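PDB 1SP3: cytochrome c, putative from Shewanella oneidensis, which carries eight c-type hemes and probably works as a respiratory oxidoreductase that reduces tetrathionate. Local coordinates for residues S59-I67 and T246-T254. Residues are numbered along the deposited sequence; the frame is centred on the assembly and turned at random.
With HEC (heme c), chain D; SCN (thiocyanate ion), chain B.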
ATOM      1  N   SER A  59       7.677   5.360   6.891  1.00 34.93           N
ATOM      2  CA  SER A  59       6.259   5.400   7.231  1.00 32.43           C
ATOM      3  C   SER A  59       5.989   4.582   8.436  1.00 30.78           C
ATOM      4  O   SER A  59       6.644   3.558   8.673  1.00 28.07           O
ATOM      5  CB  SER A  59       5.380   4.894   6.063  1.00 33.49           C
ATOM      6  OG  SER A  59       5.450   5.853   4.999  1.00 34.32           O
ATOM      7  N   ILE A  60       4.956   4.982   9.154  1.00 30.96           N
ATOM      8  CA  ILE A  60       4.422   4.138  10.255  1.00 30.22           C
ATOM      9  C   ILE A  60       2.999   3.687   9.866  1.00 30.08           C
ATOM     10  O   ILE A  60       2.165   4.544   9.464  1.00 29.39           O
ATOM     11  CB  ILE A  60       4.461   4.951  11.576  1.00 30.96           C
ATOM     12  CG1 ILE A  60       5.937   5.138  11.934  1.00 33.63           C
ATOM     13  CG2 ILE A  60       3.823   4.220  12.771  1.00 30.89           C
ATOM     14  CD1 ILE A  60       6.208   5.937  13.274  1.00 40.11           C
ATOM     15  N   ASN A  61       2.716   2.378   9.964  1.00 28.63           N
ATOM     16  CA  ASN A  61       1.359   1.864   9.677  1.00 28.51           C
ATOM     17  C   ASN A  61       0.862   1.035  10.829  1.00 28.85           C
ATOM     18  O   ASN A  61       1.568   0.907  11.855  1.00 28.56           O
ATOM     19  CB  ASN A  61       1.272   1.127   8.312  1.00 29.08           C
ATOM     20  CG  ASN A  61       1.948  -0.277   8.321  1.00 30.64           C
ATOM     21  OD1 ASN A  61       2.157  -0.903   9.390  1.00 29.88           O
ATOM     22  ND2 ASN A  61       2.200  -0.820   7.104  1.00 28.26           N
ATOM     23  N   ASN A  62      -0.392   0.567  10.760  1.00 30.25           N
ATOM     24  CA  ASN A  62      -0.943  -0.264  11.847  1.00 30.10           C
ATOM     25  C   ASN A  62      -0.999  -1.778  11.493  1.00 31.11           C
ATOM     26  O   ASN A  62      -1.815  -2.568  12.025  1.00 30.26           O
ATOM     27  CB  ASN A  62      -2.274   0.260  12.415  1.00 29.36           C
ATOM     28  CG  ASN A  62      -3.397   0.399  11.348  1.00 30.72           C
ATOM     29  OD1 ASN A  62      -3.259  -0.086  10.206  1.00 27.09           O
ATOM     30  ND2 ASN A  62      -4.497   1.099  11.710  1.00 20.42           N
ATOM     31  N   PHE A  63      -0.118  -2.179  10.575  1.00 32.48           N
ATOM     32  CA  PHE A  63       0.035  -3.602  10.219  1.00 32.94           C
ATOM     33  C   PHE A  63       1.338  -4.019  10.917  1.00 33.12           C
ATOM     34  O   PHE A  63       1.382  -4.064  12.183  1.00 32.78           O
ATOM     35  CB  PHE A  63       0.130  -3.741   8.699  1.00 33.70           C
ATOM     36  CG  PHE A  63      -1.222  -3.713   7.997  1.00 37.39           C
ATOM     37  CD1 PHE A  63      -1.677  -2.548   7.370  1.00 40.62           C
ATOM     38  CD2 PHE A  63      -2.034  -4.842   7.978  1.00 36.88           C
ATOM     39  CE1 PHE A  63      -2.916  -2.522   6.764  1.00 38.96           C
ATOM     40  CE2 PHE A  63      -3.247  -4.837   7.365  1.00 36.05           C
ATOM     41  CZ  PHE A  63      -3.697  -3.693   6.737  1.00 38.09           C
ATOM     42  N   CYS A  64       2.428  -4.141  10.143  1.00 32.82           N
ATOM     43  CA  CYS A  64       3.739  -4.440  10.717  1.00 33.37           C
ATOM     44  C   CYS A  64       4.435  -3.257  11.342  1.00 33.72           C
ATOM     45  O   CYS A  64       5.517  -3.410  11.947  1.00 34.53           O
ATOM     46  CB  CYS A  64       4.626  -5.257   9.713  1.00 35.71           C
ATOM     47  SG  CYS A  64       3.936  -6.992   9.406  1.00 42.66           S
ATOM     48  N   VAL A  65       3.865  -2.058  11.175  1.00 30.97           N
ATOM     49  CA  VAL A  65       4.369  -0.858  11.867  1.00 30.07           C
ATOM     50  C   VAL A  65       5.494  -0.140  11.108  1.00 30.05           C
ATOM     51  O   VAL A  65       5.301   0.974  10.613  1.00 29.60           O
ATOM     52  CB  VAL A  65       4.784  -1.117  13.346  1.00 30.40           C
ATOM     53  CG1 VAL A  65       5.119   0.233  14.053  1.00 28.47           C
ATOM     54  CG2 VAL A  65       3.624  -1.791  14.126  1.00 29.49           C
ATOM     55  N   ALA A  66       6.669  -0.745  11.016  1.00 27.52           N
ATOM     56  CA  ALA A  66       7.782  -0.014  10.486  1.00 27.42           C
ATOM     57  C   ALA A  66       8.902  -0.946  10.159  1.00 29.81           C
ATOM     58  O   ALA A  66       9.194  -1.959  10.868  1.00 26.88           O
ATOM     59  CB  ALA A  66       8.312   1.040  11.447  1.00 27.64           C
ATOM     60  N   ILE A  67       9.541  -0.553   9.065  1.00 30.52           N
ATOM     61  CA  ILE A  67      10.674  -1.288   8.505  1.00 32.64           C
ATOM     62  C   ILE A  67      11.949  -1.443   9.336  1.00 33.14           C
ATOM     63  O   ILE A  67      12.619  -2.503   9.234  1.00 33.56           O
ATOM     64  CB  ILE A  67      10.932  -0.642   7.116  1.00 34.14           C
ATOM     65  CG1 ILE A  67      10.484  -1.622   6.111  1.00 34.73           C
ATOM     66  CG2 ILE A  67      12.299   0.088   6.886  1.00 30.21           C
ATOM     67  CD1 ILE A  67       9.118  -1.280   5.701  1.00 37.79           C
ATOM     68  N   THR A 246      -9.709  -9.652   3.416  1.00 31.41           N
ATOM     69  CA  THR A 246      -8.634  -8.749   3.817  1.00 32.59           C
ATOM     70  C   THR A 246      -8.736  -8.536   5.274  1.00 31.58           C
ATOM     71  O   THR A 246      -9.861  -8.615   5.884  1.00 31.52           O
ATOM     72  CB  THR A 246      -8.834  -7.268   3.399  1.00 33.42           C
ATOM     73  OG1 THR A 246     -10.207  -6.998   3.035  1.00 37.59           O
ATOM     74  CG2 THR A 246      -7.979  -6.882   2.418  1.00 31.83           C
ATOM     75  N   LYS A 247      -7.611  -8.113   5.831  1.00 30.29           N
ATOM     76  CA  LYS A 247      -7.589  -7.808   7.255  1.00 31.60           C
ATOM     77  C   LYS A 247      -8.215  -6.432   7.479  1.00 31.30           C
ATOM     78  O   LYS A 247      -7.839  -5.474   6.810  1.00 31.00           O
ATOM     79  CB  LYS A 247      -6.168  -7.864   7.718  1.00 32.74           C
ATOM     80  CG  LYS A 247      -5.989  -7.844   9.229  1.00 35.21           C
ATOM     81  CD  LYS A 247      -4.500  -8.058   9.576  1.00 36.07           C
ATOM     82  CE  LYS A 247      -4.073  -9.463   9.213  1.00 36.48           C
ATOM     83  NZ  LYS A 247      -2.582  -9.600   9.494  1.00 38.87           N
ATOM     84  N   MET A 248      -9.170  -6.363   8.384  1.00 29.79           N
ATOM     85  CA  MET A 248      -9.822  -5.122   8.724  1.00 32.15           C
ATOM     86  C   MET A 248      -9.360  -4.593  10.093  1.00 32.57           C
ATOM     87  O   MET A 248      -9.358  -3.377  10.316  1.00 34.95           O
ATOM     88  CB  MET A 248     -11.357  -5.273   8.675  1.00 30.96           C
ATOM     89  CG  MET A 248     -11.869  -5.646   7.210  1.00 30.72           C
ATOM     90  SD  MET A 248     -11.578  -4.337   5.904  1.00 37.35           S
ATOM     91  CE  MET A 248     -12.565  -2.851   6.488  1.00 34.90           C
ATOM     92  N   GLN A 249      -8.933  -5.466  10.982  1.00 31.96           N
ATOM     93  CA  GLN A 249      -8.426  -5.022  12.327  1.00 31.87           C
ATOM     94  C   GLN A 249      -7.255  -5.859  12.730  1.00 29.89           C
ATOM     95  O   GLN A 249      -7.238  -7.025  12.445  1.00 29.80           O
ATOM     96  CB  GLN A 249      -9.461  -5.191  13.419  1.00 31.53           C
ATOM     97  CG  GLN A 249     -10.858  -4.691  12.983  1.00 37.33           C
ATOM     98  CD  GLN A 249     -11.889  -4.777  14.072  1.00 40.31           C
ATOM     99  OE1 GLN A 249     -13.080  -5.002  13.775  1.00 44.08           O
ATOM    100  NE2 GLN A 249     -11.449  -4.645  15.334  1.00 36.08           N
ATOM    101  N   TRP A 250      -6.288  -5.227  13.389  1.00 29.79           N
ATOM    102  CA  TRP A 250      -5.105  -5.882  13.953  1.00 29.25           C
ATOM    103  C   TRP A 250      -4.866  -5.241  15.354  1.00 30.58           C
ATOM    104  O   TRP A 250      -4.300  -4.129  15.478  1.00 28.73           O
ATOM    105  CB  TRP A 250      -3.875  -5.644  13.068  1.00 28.25           C
ATOM    106  CG  TRP A 250      -2.676  -6.472  13.404  1.00 30.35           C
ATOM    107  CD1 TRP A 250      -2.282  -6.965  14.666  1.00 29.26           C
ATOM    108  CD2 TRP A 250      -1.647  -6.874  12.478  1.00 28.45           C
ATOM    109  NE1 TRP A 250      -1.081  -7.621  14.526  1.00 33.39           N
ATOM    110  CE2 TRP A 250      -0.681  -7.585  13.203  1.00 31.14           C
ATOM    111  CE3 TRP A 250      -1.451  -6.675  11.110  1.00 30.96           C
ATOM    112  CZ2 TRP A 250       0.439  -8.129  12.607  1.00 30.71           C
ATOM    113  CZ3 TRP A 250      -0.349  -7.230  10.505  1.00 33.24           C
ATOM    114  CH2 TRP A 250       0.595  -7.936  11.253  1.00 35.65           C
ATOM    115  N   ASP A 251      -5.239  -6.016  16.383  1.00 30.97           N
ATOM    116  CA  ASP A 251      -4.995  -5.701  17.766  1.00 31.37           C
ATOM    117  C   ASP A 251      -3.750  -6.438  18.266  1.00 31.61           C
ATOM    118  O   ASP A 251      -3.788  -7.683  18.585  1.00 32.63           O
ATOM    119  CB  ASP A 251      -6.230  -6.148  18.571  1.00 32.20           C
ATOM    120  CG  ASP A 251      -6.169  -5.717  20.034  1.00 34.28           C
ATOM    121  OD1 ASP A 251      -5.103  -5.214  20.496  1.00 29.45           O
ATOM    122  OD2 ASP A 251      -7.191  -5.812  20.763  1.00 37.96           O
ATOM    123  N   TRP A 252      -2.659  -5.692  18.338  1.00 31.04           N
ATOM    124  CA  TRP A 252      -1.358  -6.194  18.822  1.00 30.87           C
ATOM    125  C   TRP A 252      -1.354  -6.398  20.366  1.00 30.81           C
ATOM    126  O   TRP A 252      -0.530  -7.087  20.883  1.00 31.05           O
ATOM    127  CB  TRP A 252      -0.252  -5.186  18.506  1.00 29.24           C
ATOM    128  CG  TRP A 252       0.351  -5.213  17.116  1.00 31.74           C
ATOM    129  CD1 TRP A 252       0.064  -4.360  16.079  1.00 29.77           C
ATOM    130  CD2 TRP A 252       1.361  -6.114  16.623  1.00 28.77           C
ATOM    131  NE1 TRP A 252       0.832  -4.679  14.987  1.00 31.38           N
ATOM    132  CE2 TRP A 252       1.632  -5.755  15.293  1.00 31.73           C
ATOM    133  CE3 TRP A 252       2.090  -7.181  17.194  1.00 30.16           C
ATOM    134  CZ2 TRP A 252       2.622  -6.420  14.499  1.00 29.19           C
ATOM    135  CZ3 TRP A 252       2.997  -7.868  16.400  1.00 28.19           C
ATOM    136  CH2 TRP A 252       3.286  -7.466  15.079  1.00 27.94           C
ATOM    137  N   SER A 253      -2.280  -5.784  21.088  1.00 31.32           N
ATOM    138  CA  SER A 253      -2.253  -5.787  22.554  1.00 32.76           C
ATOM    139  C   SER A 253      -2.405  -7.153  23.155  1.00 31.79           C
ATOM    140  O   SER A 253      -1.835  -7.450  24.202  1.00 32.64           O
ATOM    141  CB  SER A 253      -3.321  -4.827  23.134  1.00 32.77           C
ATOM    142  OG  SER A 253      -4.620  -5.339  22.852  1.00 34.81           O
ATOM    143  N   THR A 254      -3.180  -7.995  22.490  1.00 31.46           N
ATOM    144  CA  THR A 254      -3.364  -9.354  22.904  1.00 30.05           C
ATOM    145  C   THR A 254      -2.245 -10.343  22.504  1.00 30.43           C
ATOM    146  O   THR A 254      -2.335 -11.538  22.837  1.00 30.19           O
ATOM    147  CB  THR A 254      -4.723  -9.861  22.343  1.00 31.70           C
ATOM    148  OG1 THR A 254      -4.705  -9.776  20.907  1.00 31.27           O
ATOM    149  CG2 THR A 254      -5.918  -8.975  22.832  1.00 28.95           C
TER
HETATM  150 FE   HEC D 802       5.250  -3.189   3.063  1.00 38.45          FE
HETATM  151  CHA HEC D 802       4.027  -0.113   1.881  1.00 34.58           C
HETATM  152  CHB HEC D 802       5.759  -1.769   6.170  1.00 29.55           C
HETATM  153  CHC HEC D 802       6.691  -6.079   4.190  1.00 35.09           C
HETATM  154  CHD HEC D 802       4.609  -4.686   0.087  1.00 29.90           C
HETATM  155  NA  HEC D 802       4.920  -1.272   3.926  1.00 34.62           N
HETATM  156  C1A HEC D 802       4.414  -0.151   3.247  1.00 35.83           C
HETATM  157  C2A HEC D 802       4.362   0.948   4.210  1.00 33.91           C
HETATM  158  C3A HEC D 802       4.849   0.506   5.406  1.00 32.40           C
HETATM  159  C4A HEC D 802       5.205  -0.910   5.232  1.00 32.87           C
HETATM  160  CMA HEC D 802       4.972   1.384   6.727  1.00 29.58           C
HETATM  161  CAA HEC D 802       3.807   2.392   3.899  1.00 31.77           C
HETATM  162  CBA HEC D 802       2.392   2.580   4.508  1.00 32.10           C
HETATM  163  CGA HEC D 802       1.451   1.413   4.101  1.00 37.92           C
HETATM  164  O1A HEC D 802       1.204   0.524   4.969  1.00 29.65           O
HETATM  165  O2A HEC D 802       0.931   1.262   2.910  1.00 41.71           O
HETATM  166  NB  HEC D 802       6.074  -3.840   4.821  1.00 31.89           N
HETATM  167  C1B HEC D 802       6.224  -3.035   5.974  1.00 31.52           C
HETATM  168  C2B HEC D 802       6.944  -3.780   6.981  1.00 30.78           C
HETATM  169  C3B HEC D 802       7.171  -5.001   6.434  1.00 31.42           C
HETATM  170  C4B HEC D 802       6.638  -5.023   5.068  1.00 31.75           C
HETATM  171  CMB HEC D 802       7.278  -3.217   8.403  1.00 27.79           C
HETATM  172  CAB HEC D 802       7.920  -6.212   7.049  1.00 29.51           C
HETATM  173  CBB HEC D 802       7.835  -6.514   8.391  1.00 33.41           C
HETATM  174  NC  HEC D 802       5.574  -5.147   2.263  1.00 35.03           N
HETATM  175  C1C HEC D 802       6.193  -6.171   2.916  1.00 32.66           C
HETATM  176  C2C HEC D 802       6.208  -7.315   2.049  1.00 35.01           C
HETATM  177  C3C HEC D 802       5.589  -6.941   0.876  1.00 35.42           C
HETATM  178  C4C HEC D 802       5.201  -5.541   1.011  1.00 32.90           C
HETATM  179  CMC HEC D 802       6.856  -8.666   2.481  1.00 30.16           C
HETATM  180  CAC HEC D 802       5.332  -7.818  -0.412  1.00 35.36           C
HETATM  181  CBC HEC D 802       4.635  -9.010  -0.453  1.00 30.38           C
HETATM  182  ND  HEC D 802       4.403  -2.510   1.243  1.00 32.67           N
HETATM  183  C1D HEC D 802       4.378  -3.329   0.137  1.00 27.38           C
HETATM  184  C2D HEC D 802       3.970  -2.459  -0.992  1.00 29.59           C
HETATM  185  C3D HEC D 802       3.787  -1.032  -0.459  1.00 31.73           C
HETATM  186  C4D HEC D 802       4.083  -1.157   0.953  1.00 30.32           C
HETATM  187  CMD HEC D 802       3.773  -2.902  -2.442  1.00 24.08           C
HETATM  188  CAD HEC D 802       3.310   0.253  -1.245  1.00 36.93           C
HETATM  189  CBD HEC D 802       1.780   0.285  -1.146  1.00 47.49           C
HETATM  190  CGD HEC D 802       1.110   1.351  -2.043  1.00 56.95           C
HETATM  191  O1D HEC D 802      -0.042   1.050  -2.435  1.00 61.13           O
HETATM  192  O2D HEC D 802       1.599   2.505  -2.392  1.00 55.63           O
HETATM  193  S   SCN B 810       3.016  -3.707   3.676  1.00 39.37           S
HETATM  194  C   SCN B 810       2.924  -3.912   5.333  1.00 42.53           C
HETATM  195  N   SCN B 810       2.955  -4.033   6.494  1.00 41.34           N
HETATM  196  O   HOH W   1      -2.468  -2.590  14.659  1.00 29.45           O
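Trp-252 and Trp-250 together receive the turn at Phe-63, an example of a strand and the residues after it meeting a heme-pocket loop through aromatic side chains. Among the polar contacts, Trp-252 NE1 donates to Phe-63 O at 2.9 Å, with the oxygen in the plane of the indole; NE1 sits nearly in line with the carbonyl, though the hydrogen bond itself is bent (N-H...O 150°). A water lies between Asn-62 O and Trp-250 O, although it cannot serve every acceptor around it. The loop is braced from within by Asn-61 OD1, which accepts from Phe-63 N (2.9 Å), closing an Asx turn, and from Val-65 N (2.7 Å) on the opposite face of the amide. Asn-61 ND2 donates to heme propionate O1A at 2.7 Å and weakly to the nitrogen of a thiocyanate whose sulfur ligates the iron. Apolar packing completes the contact: Trp-250, with CG anti to its N (chi1 -169°), lays one indole face against the Phe-63 backbone, bringing CE3 to 3.5 Å from Phe-63 CA. Cys-64 SG meets Trp-250 CH2 at 3.9 Å, an oblique sulfur-aromatic contact. Strand 246-251 lies between strands 276-281 and 325-339, His-332 of the latter stacks on Phe-63, and the loop between strand 50-53 and helix 71-74 lies between the heme and this sheet.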